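Side-chain contacts in rhamnogalacturonan endolyase YesW (Bacillus subtilis, PDB 2ZUX), which cleaves the rhamnogalacturonan of plant cell-wall pectin by endo-type elimination at rhamnosyl-galacturonic acid linkages and requires calcium or manganese for activity: residues A[538-541]-A[542-545]; A[466-469]-A[470-473]; A[25-28]-A[29-33]. All coordinates share one frame; numbering follows the deposited sequence.

Contact 1. Residues A[538-541]-A[542-545]; sequences LYTL and MHDP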
loop_
_atom_site.group_PDB
_atom_site.type_symbol
_atom_site.label_atom_id
_atom_site.label_comp_id
_atom_site.label_asym_id
_atom_site.label_seq_id
_atom_site.Cartn_x
_atom_site.Cartn_y
_atom_site.Cartn_z
ATOM N N LEU A 538 17.141 -1.142 10.891
ATOM C CA LEU A 538 16.709 0.007 10.096
ATOM C C LEU A 538 15.488 0.608 10.745
ATOM O O LEU A 538 14.744 -0.095 11.425
ATOM C CB LEU A 538 16.385 -0.404 8.655
ATOM C CG LEU A 538 17.572 -0.718 7.751
ATOM C CD1 LEU A 538 17.920 -2.192 7.759
ATOM C CD2 LEU A 538 17.285 -0.254 6.335
ATOM N N TYR A 539 15.282 1.905 10.554
ATOM C CA TYR A 539 14.079 2.557 11.055
ATOM C C TYR A 539 12.842 1.851 10.533
ATOM O O TYR A 539 12.810 1.406 9.383
ATOM C CB TYR A 539 14.041 4.025 10.640
ATOM C CG TYR A 539 15.041 4.861 11.396
ATOM C CD1 TYR A 539 14.838 5.155 12.736
ATOM C CD2 TYR A 539 16.195 5.344 10.777
ATOM C CE1 TYR A 539 15.750 5.910 13.446
ATOM C CE2 TYR A 539 17.120 6.103 11.489
ATOM C CZ TYR A 539 16.888 6.380 12.818
ATOM O OH TYR A 539 17.795 7.134 13.534
ATOM N N THR A 540 11.818 1.749 11.375
ATOM C CA THR A 540 10.572 1.144 10.930
ATOM C C THR A 540 10.154 1.774 9.600
ATOM O O THR A 540 10.232 2.993 9.412
ATOM C CB THR A 540 9.452 1.229 11.991
ATOM O OG1 THR A 540 8.273 0.604 11.460
ATOM C CG2 THR A 540 9.115 2.670 12.369
ATOM N N LEU A 541 9.743 0.931 8.662
ATOM C CA LEU A 541 9.489 1.415 7.307
ATOM C C LEU A 541 8.299 2.369 7.246
ATOM O O LEU A 541 8.213 3.203 6.349
ATOM C CB LEU A 541 9.329 0.241 6.340
ATOM C CG LEU A 541 10.469 -0.785 6.329
ATOM C CD1 LEU A 541 10.212 -1.843 5.257
ATOM C CD2 LEU A 541 11.839 -0.106 6.127
ATOM N N MET A 542 7.410 2.273 8.233
ATOM C CA MET A 542 6.260 3.160 8.318
ATOM C C MET A 542 6.656 4.585 8.701
ATOM O O MET A 542 5.816 5.488 8.674
ATOM C CB MET A 542 5.225 2.596 9.292
ATOM C CG MET A 542 4.628 1.278 8.812
ATOM S SD MET A 542 3.821 1.323 7.200
ATOM C CE MET A 542 2.128 1.655 7.714
ATOM N N HIS A 543 7.926 4.788 9.068
ATOM C CA HIS A 543 8.456 6.136 9.294
ATOM C C HIS A 543 9.263 6.662 8.102
ATOM O O HIS A 543 9.873 7.734 8.179
ATOM C CB HIS A 543 9.303 6.189 10.566
ATOM C CG HIS A 543 8.512 6.249 11.835
ATOM N ND1 HIS A 543 7.182 6.609 11.900
ATOM C CD2 HIS A 543 8.909 6.049 13.112
ATOM C CE1 HIS A 543 6.787 6.594 13.163
ATOM N NE2 HIS A 543 7.823 6.273 13.916
ATOM N N ASP A 544 9.279 5.909 7.003
ATOM C CA ASP A 544 9.847 6.418 5.764
ATOM C C ASP A 544 8.763 7.137 4.964
ATOM O O ASP A 544 7.680 6.595 4.795
ATOM C CB ASP A 544 10.432 5.297 4.914
ATOM C CG ASP A 544 11.008 5.819 3.619
ATOM O OD1 ASP A 544 12.097 6.432 3.670
ATOM O OD2 ASP A 544 10.363 5.660 2.559
ATOM N N PRO A 545 9.048 8.358 4.461
ATOM C CA PRO A 545 8.027 9.159 3.775
ATOM C C PRO A 545 7.457 8.612 2.468
ATOM O O PRO A 545 6.393 9.066 2.080
ATOM C CB PRO A 545 8.741 10.498 3.527
ATOM C CG PRO A 545 10.193 10.166 3.551
ATOM C CD PRO A 545 10.318 9.105 4.597
#
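Thr540 and His543 make the tight side-chain meeting of this turn. The methyl CG2 of Thr540 comes obliquely onto the His543 ring, 3.5 Å from its CD2 and 3.7 Å from its CG. The backbone closes twice round the same turn: His543 N gives a hydrogen bond of 2.9 Å to Thr540 O, and Asp544 N one of 3.0 Å to Leu541 O. The two three-residue steps overlap, as in a short 3-10 turn, leading toward helix 547-553. Asp544 does the capping: its OD2 accepts the backbone N-H groups of Val546 and Tyr547 at the start of that helix, while OD1 bonds Ser565. With CG anti to the backbone N (chi1 179°), the carboxylate leads away from Leu541, whose O lies 3.4 Å from Asp544 CB. The same rotamer in Thr540 (chi1 -180°) points OG1 at Asp506 OD2, a hydrogen bond; that oxygen of the calcium ligand also accepts Leu541 N. Leu541 and Met542 touch little beyond backbone and CB but pack on the helix: Leu541 on Tyr547; Met542, bent at chi2 and chi3, on Tyr547, Arg548 and Ile551. The more open side is Pro545, partly exposed and clear of 538-541.

Contact 2. Residues A[466-469]-A[470-473]; sequences QLDS and NRID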
loop_
_atom_site.group_PDB
_atom_site.type_symbol
_atom_site.label_atom_id
_atom_site.label_comp_id
_atom_site.label_asym_id
_atom_site.label_seq_id
_atom_site.Cartn_x
_atom_site.Cartn_y
_atom_site.Cartn_z
ATOM N N GLN A 466 10.859 -12.042 -3.035
ATOM C CA GLN A 466 9.705 -11.888 -3.920
ATOM C C GLN A 466 8.468 -12.478 -3.270
ATOM O O GLN A 466 8.555 -13.475 -2.548
ATOM C CB GLN A 466 9.948 -12.571 -5.269
ATOM C CG GLN A 466 11.018 -11.905 -6.138
ATOM C CD GLN A 466 12.437 -12.254 -5.680
ATOM O OE1 GLN A 466 12.772 -13.427 -5.522
ATOM N NE2 GLN A 466 13.242 -11.239 -5.408
ATOM N N LEU A 467 7.314 -11.868 -3.513
ATOM C CA LEU A 467 6.051 -12.403 -3.012
ATOM C C LEU A 467 5.051 -12.510 -4.152
ATOM O O LEU A 467 4.937 -11.615 -4.992
ATOM C CB LEU A 467 5.507 -11.528 -1.878
ATOM C CG LEU A 467 4.171 -11.944 -1.247
ATOM C CD1 LEU A 467 4.135 -11.508 0.200
ATOM C CD2 LEU A 467 2.958 -11.392 -1.997
ATOM N N ASP A 468 4.331 -13.625 -4.184
ATOM C CA ASP A 468 3.282 -13.857 -5.175
ATOM C C ASP A 468 2.370 -14.926 -4.596
ATOM O O ASP A 468 2.851 -15.866 -3.941
ATOM C CB ASP A 468 3.901 -14.350 -6.486
ATOM C CG ASP A 468 2.958 -14.256 -7.677
ATOM O OD1 ASP A 468 1.957 -13.521 -7.635
ATOM O OD2 ASP A 468 3.255 -14.915 -8.698
ATOM N N SER A 469 1.062 -14.783 -4.808
ATOM C CA SER A 469 0.114 -15.751 -4.265
ATOM C C SER A 469 0.370 -15.908 -2.757
ATOM O O SER A 469 0.538 -14.905 -2.061
ATOM C CB SER A 469 0.225 -17.073 -5.025
ATOM O OG SER A 469 -0.813 -17.965 -4.640
ATOM N N ASN A 470 0.413 -17.143 -2.251
ATOM C CA ASN A 470 0.706 -17.376 -0.836
ATOM C C ASN A 470 2.160 -17.790 -0.616
ATOM O O ASN A 470 2.463 -18.576 0.285
ATOM C CB ASN A 470 -0.260 -18.410 -0.239
ATOM C CG ASN A 470 -0.034 -19.815 -0.777
ATOM O OD1 ASN A 470 0.455 -20.002 -1.892
ATOM N ND2 ASN A 470 -0.404 -20.819 0.023
ATOM N N ARG A 471 3.058 -17.241 -1.433
ATOM C CA ARG A 471 4.461 -17.649 -1.416
ATOM C C ARG A 471 5.421 -16.475 -1.262
ATOM O O ARG A 471 5.187 -15.387 -1.818
ATOM C CB ARG A 471 4.806 -18.399 -2.704
ATOM C CG ARG A 471 4.099 -19.740 -2.853
ATOM C CD ARG A 471 4.388 -20.414 -4.195
ATOM N NE ARG A 471 4.076 -19.569 -5.349
ATOM C CZ ARG A 471 2.913 -19.537 -5.993
ATOM N NH1 ARG A 471 1.895 -20.299 -5.611
ATOM N NH2 ARG A 471 2.768 -18.723 -7.030
ATOM N N ILE A 472 6.503 -16.706 -0.523
ATOM C CA ILE A 472 7.667 -15.826 -0.539
ATOM C C ILE A 472 8.826 -16.638 -1.113
ATOM O O ILE A 472 9.111 -17.745 -0.635
ATOM C CB ILE A 472 8.017 -15.292 0.868
ATOM C CG1 ILE A 472 6.846 -14.465 1.423
ATOM C CG2 ILE A 472 9.311 -14.463 0.820
ATOM C CD1 ILE A 472 7.044 -13.972 2.839
ATOM N N ASP A 473 9.459 -16.103 -2.155
ATOM C CA ASP A 473 10.581 -16.749 -2.827
ATOM C C ASP A 473 11.843 -15.904 -2.708
ATOM O O ASP A 473 11.780 -14.698 -2.453
ATOM C CB ASP A 473 10.268 -16.952 -4.320
ATOM C CG ASP A 473 8.989 -17.743 -4.566
ATOM O OD1 ASP A 473 8.739 -18.750 -3.868
ATOM O OD2 ASP A 473 8.235 -17.366 -5.484
HETATM O O HOH W 1 -0.926 -20.044 -6.473
#
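The Arg471 guanidinium carries one face over the turn made by Ser469, whose CB lies 3.6 Å from Arg471 NH2. Asp468 O is on that same face, 3.9 Å above the plane and offset toward the rim. At the edge, in the guanidinium plane, a water accepts from Arg471 NH1 at 3.0 Å and is also hydrogen-bonded to Ser469 OG at 2.8 Å. The Arg471 chain is extended at chi2, and the bend at chi3 (-55°) brings the guanidinium back over Ser469 CB. The Asp468 carboxylate lies alongside, its plane 80° from that of the guanidinium; OD2 stays 4.2 Å from Arg471 NH2, beyond a salt bridge, while OD1 bonds Asn453.

The group sits on a beta hairpin with a two-residue loop, a type II' turn from Asp468 to Arg471. The pairs Asp468-Arg471 and Gln466-Asp473 are hydrogen-bonded, the latter nearly straight at Gln466 N to Asp473 O (176°). Between them the non-hydrogen-bonded pair Leu467 and Ile472 turns to the other face, where both pack on Val515 and Ile456. These strands are the inner two of a four-stranded blade of the propeller.

Replacing Arg471 by an alanine is likely to leave the water without its guanidinium partner, Asp468 without this nearby positive charge, and Ser469 CB without the flat group over it. The attraction between Arg471 and Asp468 is probably electrostatic, without a direct bond, and the water bridge probably helps fix the guanidinium's rotation.

Contact 3. Residues A[25-28]-A[29-33]; sequences WRFL and GTENA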
loop_
_atom_site.group_PDB
_atom_site.type_symbol
_atom_site.label_atom_id
_atom_site.label_comp_id
_atom_site.label_asym_id
_atom_site.label_seq_id
_atom_site.Cartn_x
_atom_site.Cartn_y
_atom_site.Cartn_z
ATOM N N TRP A 25 11.323 -5.869 17.271
ATOM C CA TRP A 25 10.681 -4.614 17.632
ATOM C C TRP A 25 11.170 -3.483 16.733
ATOM O O TRP A 25 12.103 -3.664 15.940
ATOM C CB TRP A 25 10.912 -4.280 19.120
ATOM C CG TRP A 25 12.363 -4.092 19.508
ATOM C CD1 TRP A 25 13.057 -2.914 19.548
ATOM C CD2 TRP A 25 13.289 -5.116 19.906
ATOM N NE1 TRP A 25 14.359 -3.140 19.953
ATOM C CE2 TRP A 25 14.523 -4.481 20.184
ATOM C CE3 TRP A 25 13.194 -6.507 20.059
ATOM C CZ2 TRP A 25 15.659 -5.192 20.592
ATOM C CZ3 TRP A 25 14.323 -7.215 20.474
ATOM C CH2 TRP A 25 15.539 -6.554 20.730
ATOM N N ARG A 26 10.528 -2.331 16.860
ATOM C CA ARG A 26 10.818 -1.187 16.005
ATOM C C ARG A 26 11.991 -0.370 16.487
ATOM O O ARG A 26 12.177 -0.175 17.693
ATOM C CB ARG A 26 9.617 -0.255 15.950
ATOM C CG ARG A 26 8.385 -0.838 15.310
ATOM C CD ARG A 26 7.191 0.040 15.575
ATOM N NE ARG A 26 6.041 -0.370 14.780
ATOM C CZ ARG A 26 4.769 -0.245 15.150
ATOM N NH1 ARG A 26 4.440 0.233 16.344
ATOM N NH2 ARG A 26 3.811 -0.626 14.311
ATOM N N PHE A 27 12.757 0.123 15.520
ATOM C CA PHE A 27 13.654 1.253 15.710
ATOM C C PHE A 27 12.846 2.448 15.205
ATOM O O PHE A 27 12.545 2.540 14.013
ATOM C CB PHE A 27 14.920 0.998 14.888
ATOM C CG PHE A 27 16.000 2.057 15.009
ATOM C CD1 PHE A 27 16.273 2.710 16.215
ATOM C CD2 PHE A 27 16.791 2.348 13.901
ATOM C CE1 PHE A 27 17.303 3.664 16.285
ATOM C CE2 PHE A 27 17.822 3.286 13.968
ATOM C CZ PHE A 27 18.076 3.942 15.158
ATOM N N LEU A 28 12.448 3.328 16.119
ATOM C CA LEU A 28 11.512 4.411 15.804
ATOM C C LEU A 28 12.214 5.612 15.197
ATOM O O LEU A 28 13.352 5.918 15.561
ATOM C CB LEU A 28 10.740 4.832 17.062
ATOM C CG LEU A 28 9.838 3.756 17.681
ATOM C CD1 LEU A 28 9.387 4.178 19.068
ATOM C CD2 LEU A 28 8.629 3.430 16.798
ATOM N N GLY A 29 11.531 6.292 14.276
ATOM C CA GLY A 29 12.087 7.441 13.552
ATOM C C GLY A 29 12.497 8.599 14.438
ATOM O O GLY A 29 13.216 9.499 13.998
ATOM N N THR A 30 12.024 8.578 15.679
ATOM C CA THR A 30 12.352 9.605 16.666
ATOM C C THR A 30 13.622 9.263 17.449
ATOM O O THR A 30 14.073 10.059 18.285
ATOM C CB THR A 30 11.192 9.799 17.660
ATOM O OG1 THR A 30 10.849 8.532 18.231
ATOM C CG2 THR A 30 9.970 10.401 16.965
ATOM N N GLU A 31 14.208 8.099 17.172
ATOM C CA GLU A 31 15.372 7.625 17.920
ATOM C C GLU A 31 16.672 7.822 17.153
ATOM O O GLU A 31 16.716 7.674 15.930
ATOM C CB GLU A 31 15.179 6.159 18.336
ATOM C CG GLU A 31 13.989 5.978 19.265
ATOM C CD GLU A 31 13.724 4.536 19.667
ATOM O OE1 GLU A 31 13.643 3.645 18.796
ATOM O OE2 GLU A 31 13.556 4.293 20.878
ATOM N N ASN A 32 17.721 8.178 17.892
ATOM C CA ASN A 32 19.062 8.377 17.344
ATOM C C ASN A 32 19.812 7.061 17.160
ATOM O O ASN A 32 19.448 6.043 17.751
ATOM C CB ASN A 32 19.874 9.302 18.261
ATOM C CG ASN A 32 19.425 10.753 18.183
ATOM O OD1 ASN A 32 18.946 11.220 17.147
ATOM N ND2 ASN A 32 19.597 11.481 19.281
ATOM N N ALA A 33 20.876 7.096 16.357
ATOM C CA ALA A 33 21.718 5.929 16.112
ATOM C C ALA A 33 22.355 5.379 17.386
ATOM O O ALA A 33 22.721 4.212 17.444
ATOM C CB ALA A 33 22.799 6.261 15.086
#
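Leu28 to Glu31 form a type I beta turn, with Gly29 and Thr30 at its two corners. Glu31 N closes it with a hydrogen bond of 2.8 Å to Leu28 O. A second bond runs back through a side chain: Leu28 N gives to Glu31 OE1 at 2.9 Å, meeting it on the anti side and 28° out of the carboxylate plane. Glu31 therefore grips Leu28 at both its N-H and its C=O. Its chain, extended beyond CG, crosses Leu28 obliquely and brings OE1 within 3.6 Å of Leu28 CB. The other oxygen, OE2, forms a salt bridge with Arg10, which probably favours the charged form of the carboxylate and helps hold it in place. In Phe27 a chi1 of -178° swings the ring away from its own N and brings its edge up to the outgoing chain. Asn32 O lies at that edge, in plane, 3.5 Å from Phe27 CE1, and Ala33 CA is near the same edge. The ring also stacks on Tyr539 and has a cation-pi contact with Arg537. With the Glu31 side chain folded back on Leu28 N, the turn is braced within the loop that joins strands 20-24 and 36-41 of the N-terminal beta-sheet domain.

Contacts 1 and 3 form one interface, their centres about 9 Å apart, joining the N-terminal beta-sheet domain to the C-terminal propeller domain. Tyr539 OH and Glu31 O lie 2.7 Å apart, a probable hydrogen bond, and Thr540 N and Phe27 O, at 2.8 Å, make another. Asp506, a calcium ligand, is near both: its side chain is about 3 Å from that of Thr540 and about 6 Å from that of Arg26. Contact 2 stands apart, its nearest atoms about 12 Å from contact 1 and about 17 Å from contact 3. It lies near the substrate side, with the Ser469 side chain about 9 Å from a bound rhamnose and that of Asp468 about 5 Å from the side chain of substrate-binding Arg415.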